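Local coordinates for glycosyltransferase-stabilizing protein Gtf2 (Streptococcus gordonii, PDB 5E9T) that works with GtfA as a substrate-binding partner in the complex that attaches the first GlcNAc to the serine-rich repeat adhesin GspB before its export, at residues B[192-197]-B[214-219]; B[210-215]-B[240-245]. All coordinates share one frame; numbering follows the deposited sequence.

Interaction 1: B[192-197]-B[214-219]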
loop_
_atom_site.group_PDB
_atom_site.type_symbol
_atom_site.label_atom_id
_atom_site.label_comp_id
_atom_site.label_asym_id
_atom_site.label_seq_id
_atom_site.Cartn_x
_atom_site.Cartn_y
_atom_site.Cartn_z
ATOM N N ASP B 192 6.009 51.077 -25.564
ATOM C CA ASP B 192 7.169 51.871 -26.000
ATOM C C ASP B 192 8.427 51.053 -25.933
ATOM O O ASP B 192 9.225 51.014 -26.877
ATOM C CB ASP B 192 7.472 53.072 -25.083
ATOM C CG ASP B 192 6.274 53.875 -24.698
ATOM O OD1 ASP B 192 6.420 54.721 -23.817
ATOM O OD2 ASP B 192 5.217 53.704 -25.280
ATOM N N HIS B 193 8.617 50.434 -24.777
ATOM C CA HIS B 193 9.872 49.842 -24.381
ATOM C C HIS B 193 9.538 48.610 -23.568
ATOM O O HIS B 193 8.638 48.646 -22.727
ATOM C CB HIS B 193 10.694 50.836 -23.560
ATOM C CG HIS B 193 11.169 52.013 -24.351
ATOM N ND1 HIS B 193 11.984 51.882 -25.454
ATOM C CD2 HIS B 193 10.937 53.339 -24.210
ATOM C CE1 HIS B 193 12.240 53.076 -25.955
ATOM N NE2 HIS B 193 11.618 53.977 -25.217
ATOM N N ILE B 194 10.249 47.528 -23.833
ATOM C CA ILE B 194 10.131 46.309 -23.059
ATOM C C ILE B 194 11.509 46.053 -22.473
ATOM O O ILE B 194 12.451 45.740 -23.207
ATOM C CB ILE B 194 9.659 45.130 -23.921
ATOM C CG1 ILE B 194 8.229 45.365 -24.419
ATOM C CG2 ILE B 194 9.766 43.825 -23.148
ATOM C CD1 ILE B 194 7.720 44.283 -25.346
ATOM N N LEU B 195 11.650 46.196 -21.165
ATOM C CA LEU B 195 12.894 45.811 -20.517
ATOM C C LEU B 195 12.696 44.425 -19.933
ATOM O O LEU B 195 11.752 44.195 -19.169
ATOM C CB LEU B 195 13.316 46.802 -19.443
ATOM C CG LEU B 195 13.386 48.192 -20.024
ATOM C CD1 LEU B 195 12.324 48.825 -19.225
ATOM C CD2 LEU B 195 14.696 48.925 -19.806
ATOM N N PHE B 196 13.577 43.504 -20.305
ATOM C CA PHE B 196 13.443 42.114 -19.908
ATOM C C PHE B 196 14.809 41.553 -19.548
ATOM O O PHE B 196 15.849 42.056 -19.983
ATOM C CB PHE B 196 12.778 41.281 -21.010
ATOM C CG PHE B 196 13.442 41.392 -22.339
ATOM C CD1 PHE B 196 13.128 42.428 -23.199
ATOM C CD2 PHE B 196 14.368 40.447 -22.740
ATOM C CE1 PHE B 196 13.734 42.524 -24.427
ATOM C CE2 PHE B 196 14.975 40.535 -23.970
ATOM C CZ PHE B 196 14.662 41.575 -24.814
ATOM N N ASN B 197 14.792 40.533 -18.690
ATOM C CA ASN B 197 16.000 39.980 -18.092
ATOM C C ASN B 197 16.506 38.663 -18.684
ATOM O O ASN B 197 17.491 38.131 -18.163
ATOM C CB ASN B 197 15.790 39.806 -16.585
ATOM C CG ASN B 197 14.649 38.881 -16.272
ATOM O OD1 ASN B 197 13.699 38.780 -17.043
ATOM N ND2 ASN B 197 14.726 38.201 -15.135
ATOM N N GLY B 214 8.999 50.184 -31.658
ATOM C CA GLY B 214 9.496 50.498 -30.335
ATOM C C GLY B 214 10.814 49.789 -30.164
ATOM O O GLY B 214 11.165 48.895 -30.934
ATOM N N GLN B 215 11.565 50.186 -29.146
ATOM C CA GLN B 215 12.799 49.454 -28.905
ATOM C C GLN B 215 12.946 49.091 -27.439
ATOM O O GLN B 215 12.598 49.864 -26.541
ATOM C CB GLN B 215 14.054 50.189 -29.400
ATOM C CG GLN B 215 14.496 51.378 -28.602
ATOM C CD GLN B 215 14.083 52.669 -29.259
ATOM O OE1 GLN B 215 12.964 52.792 -29.758
ATOM N NE2 GLN B 215 14.993 53.633 -29.295
ATOM N N ASP B 216 13.478 47.897 -27.231
ATOM C CA ASP B 216 13.466 47.210 -25.959
ATOM C C ASP B 216 14.898 46.911 -25.542
ATOM O O ASP B 216 15.807 46.846 -26.373
ATOM C CB ASP B 216 12.650 45.918 -26.070
ATOM C CG ASP B 216 11.340 46.114 -26.803
ATOM O OD1 ASP B 216 10.655 47.118 -26.526
ATOM O OD2 ASP B 216 10.996 45.266 -27.652
ATOM N N ILE B 217 15.100 46.742 -24.243
ATOM C CA ILE B 217 16.419 46.471 -23.695
ATOM C C ILE B 217 16.385 45.134 -22.978
ATOM O O ILE B 217 15.412 44.806 -22.288
ATOM C CB ILE B 217 16.890 47.584 -22.742
ATOM C CG1 ILE B 217 16.488 48.940 -23.283
ATOM C CG2 ILE B 217 18.397 47.521 -22.539
ATOM C CD1 ILE B 217 16.890 50.010 -22.387
ATOM N N LEU B 218 17.453 44.364 -23.146
ATOM C CA LEU B 218 17.640 43.112 -22.430
ATOM C C LEU B 218 18.758 43.305 -21.419
ATOM O O LEU B 218 19.890 43.629 -21.794
ATOM C CB LEU B 218 17.975 41.965 -23.381
ATOM C CG LEU B 218 18.728 40.817 -22.720
ATOM C CD1 LEU B 218 17.863 40.070 -21.693
ATOM C CD2 LEU B 218 19.258 39.868 -23.778
ATOM N N PHE B 219 18.441 43.101 -20.147
ATOM C CA PHE B 219 19.452 43.100 -19.100
ATOM C C PHE B 219 19.882 41.656 -18.914
ATOM O O PHE B 219 19.133 40.845 -18.362
ATOM C CB PHE B 219 18.905 43.671 -17.797
ATOM C CG PHE B 219 18.362 45.059 -17.923
ATOM C CD1 PHE B 219 17.207 45.301 -18.643
ATOM C CD2 PHE B 219 18.994 46.118 -17.300
ATOM C CE1 PHE B 219 16.706 46.565 -18.756
ATOM C CE2 PHE B 219 18.489 47.393 -17.403
ATOM C CZ PHE B 219 17.342 47.617 -18.135
#
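Leu195 pairs with Ile217, and Phe196 with Leu218, as parallel neighbours of a beta-alpha-beta unit: strands 194-196 and 216-219, joined through helix 201-207, lie side by side in the parallel sheet. Two bonds tie the buried end firmly. Phe196 N reaches Ile217 O at 3.0 Å, and Phe196 O accepts Phe219 N at 2.8 Å. On the face carrying Leu195 and Ile217, Leu195 CD2 rests against Ile217 CD1 (3.6 Å) and against CE1 at the rim of the Phe219 ring; branched and aromatic groups suit this apolar layer, which helix 10-21 covers beyond Phe219. On the face carrying Phe196 and Leu218, Phe196 holds CG between its backbone N and carbonyl carbon (chi1 54°), and its ring reaches across to Leu218, where CE2 touches CB at 3.4 Å. Helix 201-207 packs on that ring through Ser202, Phe203 and Ser206. The pairing is looser toward Gly214 and the exposed Gln215: the backbone bond from Gln215 N to Asp192 O is weak (3.4 Å), and His193 ND1 also bonds Gln215 O at the ring edge, at a doubtfully short length. Asp216 suits a place between a backbone N-H, a hydroxyl and an arginine: OD2 binds Ser206 OG, OD1 pairs with Arg242, and Ile194 N meets Asp216 OD1 at 2.8 Å from above the carboxylate plane.

Interaction 2: B[210-215]-B[240-245]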
loop_
_atom_site.group_PDB
_atom_site.type_symbol
_atom_site.label_atom_id
_atom_site.label_comp_id
_atom_site.label_asym_id
_atom_site.label_seq_id
_atom_site.Cartn_x
_atom_site.Cartn_y
_atom_site.Cartn_z
ATOM N N THR B 210 8.286 42.590 -33.766
ATOM C CA THR B 210 9.010 43.474 -34.684
ATOM C C THR B 210 8.077 44.290 -35.575
ATOM O O THR B 210 8.400 45.430 -35.931
ATOM C CB THR B 210 9.967 42.657 -35.558
ATOM O OG1 THR B 210 10.802 41.841 -34.725
ATOM C CG2 THR B 210 10.855 43.573 -36.409
ATOM N N GLY B 211 6.922 43.729 -35.948
ATOM C CA GLY B 211 5.970 44.479 -36.756
ATOM C C GLY B 211 5.585 45.809 -36.137
ATOM O O GLY B 211 5.437 46.812 -36.838
ATOM N N ARG B 212 5.402 45.830 -34.821
ATOM C CA ARG B 212 5.131 47.064 -34.098
ATOM C C ARG B 212 6.433 47.811 -33.800
ATOM O O ARG B 212 7.509 47.213 -33.699
ATOM C CB ARG B 212 4.361 46.751 -32.813
ATOM C CG ARG B 212 3.900 47.962 -32.034
ATOM C CD ARG B 212 4.855 48.254 -30.901
ATOM N NE ARG B 212 4.662 49.588 -30.352
ATOM C CZ ARG B 212 3.606 49.949 -29.636
ATOM N NH1 ARG B 212 3.510 51.186 -29.172
ATOM N NH2 ARG B 212 2.645 49.070 -29.385
ATOM N N ALA B 213 6.323 49.132 -33.655
ATOM C CA ALA B 213 7.477 50.014 -33.515
ATOM C C ALA B 213 7.749 50.348 -32.052
ATOM O O ALA B 213 6.844 50.754 -31.314
ATOM C CB ALA B 213 7.278 51.304 -34.311
ATOM N N GLY B 214 8.999 50.184 -31.658
ATOM C CA GLY B 214 9.496 50.498 -30.335
ATOM C C GLY B 214 10.814 49.789 -30.164
ATOM O O GLY B 214 11.165 48.895 -30.934
ATOM N N GLN B 215 11.565 50.186 -29.146
ATOM C CA GLN B 215 12.799 49.454 -28.905
ATOM C C GLN B 215 12.946 49.091 -27.439
ATOM O O GLN B 215 12.598 49.864 -26.541
ATOM C CB GLN B 215 14.054 50.189 -29.400
ATOM C CG GLN B 215 14.496 51.378 -28.602
ATOM C CD GLN B 215 14.083 52.669 -29.259
ATOM O OE1 GLN B 215 12.964 52.792 -29.758
ATOM N NE2 GLN B 215 14.993 53.633 -29.295
ATOM N N GLN B 240 16.910 44.643 -37.357
ATOM C CA GLN B 240 15.530 45.112 -37.326
ATOM C C GLN B 240 14.799 44.826 -36.022
ATOM O O GLN B 240 13.699 45.357 -35.826
ATOM C CB GLN B 240 14.732 44.500 -38.482
ATOM C CG GLN B 240 14.907 45.188 -39.829
ATOM C CD GLN B 240 14.867 44.209 -40.966
ATOM O OE1 GLN B 240 13.828 43.622 -41.248
ATOM N NE2 GLN B 240 15.998 44.024 -41.635
ATOM N N LEU B 241 15.362 44.009 -35.133
ATOM C CA LEU B 241 14.602 43.547 -33.978
ATOM C C LEU B 241 14.351 44.691 -33.001
ATOM O O LEU B 241 15.117 45.656 -32.927
ATOM C CB LEU B 241 15.335 42.401 -33.281
ATOM C CG LEU B 241 15.457 41.103 -34.085
ATOM C CD1 LEU B 241 16.314 40.092 -33.341
ATOM C CD2 LEU B 241 14.082 40.522 -34.394
ATOM N N ARG B 242 13.256 44.576 -32.246
ATOM C CA ARG B 242 12.887 45.643 -31.322
ATOM C C ARG B 242 13.972 45.893 -30.286
ATOM O O ARG B 242 14.162 47.030 -29.849
ATOM C CB ARG B 242 11.561 45.320 -30.636
ATOM C CG ARG B 242 10.343 45.533 -31.513
ATOM C CD ARG B 242 9.081 45.271 -30.722
ATOM N NE ARG B 242 9.136 45.902 -29.406
ATOM C CZ ARG B 242 8.228 46.760 -28.952
ATOM N NH1 ARG B 242 7.186 47.079 -29.703
ATOM N NH2 ARG B 242 8.357 47.289 -27.742
ATOM N N THR B 243 14.711 44.864 -29.902
ATOM C CA THR B 243 15.781 44.995 -28.919
ATOM C C THR B 243 17.115 45.016 -29.654
ATOM O O THR B 243 17.495 44.026 -30.290
ATOM C CB THR B 243 15.713 43.859 -27.902
ATOM O OG1 THR B 243 16.332 42.682 -28.434
ATOM C CG2 THR B 243 14.287 43.555 -27.625
ATOM N N GLN B 244 17.760 46.184 -29.671
ATOM C CA GLN B 244 19.136 46.343 -30.131
ATOM C C GLN B 244 20.151 46.539 -29.003
ATOM O O GLN B 244 21.318 46.840 -29.283
ATOM C CB GLN B 244 19.218 47.483 -31.147
ATOM C CG GLN B 244 18.673 47.070 -32.510
ATOM C CD GLN B 244 19.717 46.370 -33.358
ATOM O OE1 GLN B 244 20.880 46.764 -33.374
ATOM N NE2 GLN B 244 19.311 45.309 -34.047
ATOM N N THR B 245 19.738 46.424 -27.739
ATOM C CA THR B 245 20.566 46.826 -26.606
ATOM C C THR B 245 20.720 45.682 -25.613
ATOM O O THR B 245 19.722 45.096 -25.183
ATOM C CB THR B 245 19.947 48.037 -25.908
ATOM O OG1 THR B 245 19.485 48.966 -26.895
ATOM C CG2 THR B 245 20.967 48.712 -25.009
#
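Arg242 runs out with CD anti to CA (chi2 -176°) and then bends at chi3 (45°), which turns NE aside and lets the long side chain lie against the 210-215 loop. Its methylenes pass the loop backbone, CG lying 3.5 Å from Gly214 O and 4.0 Å from Thr210 CA. Gly214 O also sits over one face of the guanidinium, 3.9 Å above its plane and offset toward the rim. An arginine fits here because its aliphatic part can line a loop while its charged end travels on: NH2 bonds Leu191 O beside its salt bridge to Asp216. Two like charges approach at the outer side, Arg212 NE being modelled approximately 3.6 Å from Arg242 NH1, with the guanidinium planes 73° apart. Arg212 NE is itself engaged by Ala213 O at 2.7 Å, almost in its guanidinium plane. That carbonyl may ease the repulsion between the two arginines. Gly214, with its positive phi, adopts an extended backbone that few other residues tolerate. At the start of the loop, Thr210 places CG2 3.4 Å from Gln240 O and OG1 near Leu241 CD2, while its hydroxyl is bonded to His207 O. Gln215 CA approaches Arg242 O at 2.9 Å in a CA-H...O contact. The arrangement is that of connecting loops meeting at the N-terminal ends of neighbouring strands, 216-219 and 243-247, in a parallel alpha/beta sheet.

Overall arrangement
Interaction 1 lies mostly in the buried interior, whereas interaction 2 is a surface contact at the entry to the same sheet; their centres are 9 Å apart. Both use Gly214 and Gln215, and strand 216-219 borders both 194-196 and 243-247. Interaction 1 combines backbone hydrogen bonds with apolar layers on the two faces, as befits central strands. Interaction 2 relies instead on an arginine laid along loop carbonyls and on limited van der Waals contact. The two meet through the Asp216-Arg242 salt bridge, a probable hydrogen bond from Leu218 N to Thr245 O (3.1 Å), and Thr243 CG2 packing on Phe196 CE1 at 3.4 Å, so that charge and hydrocarbon link the buried strands to the loops at their N-terminal ends.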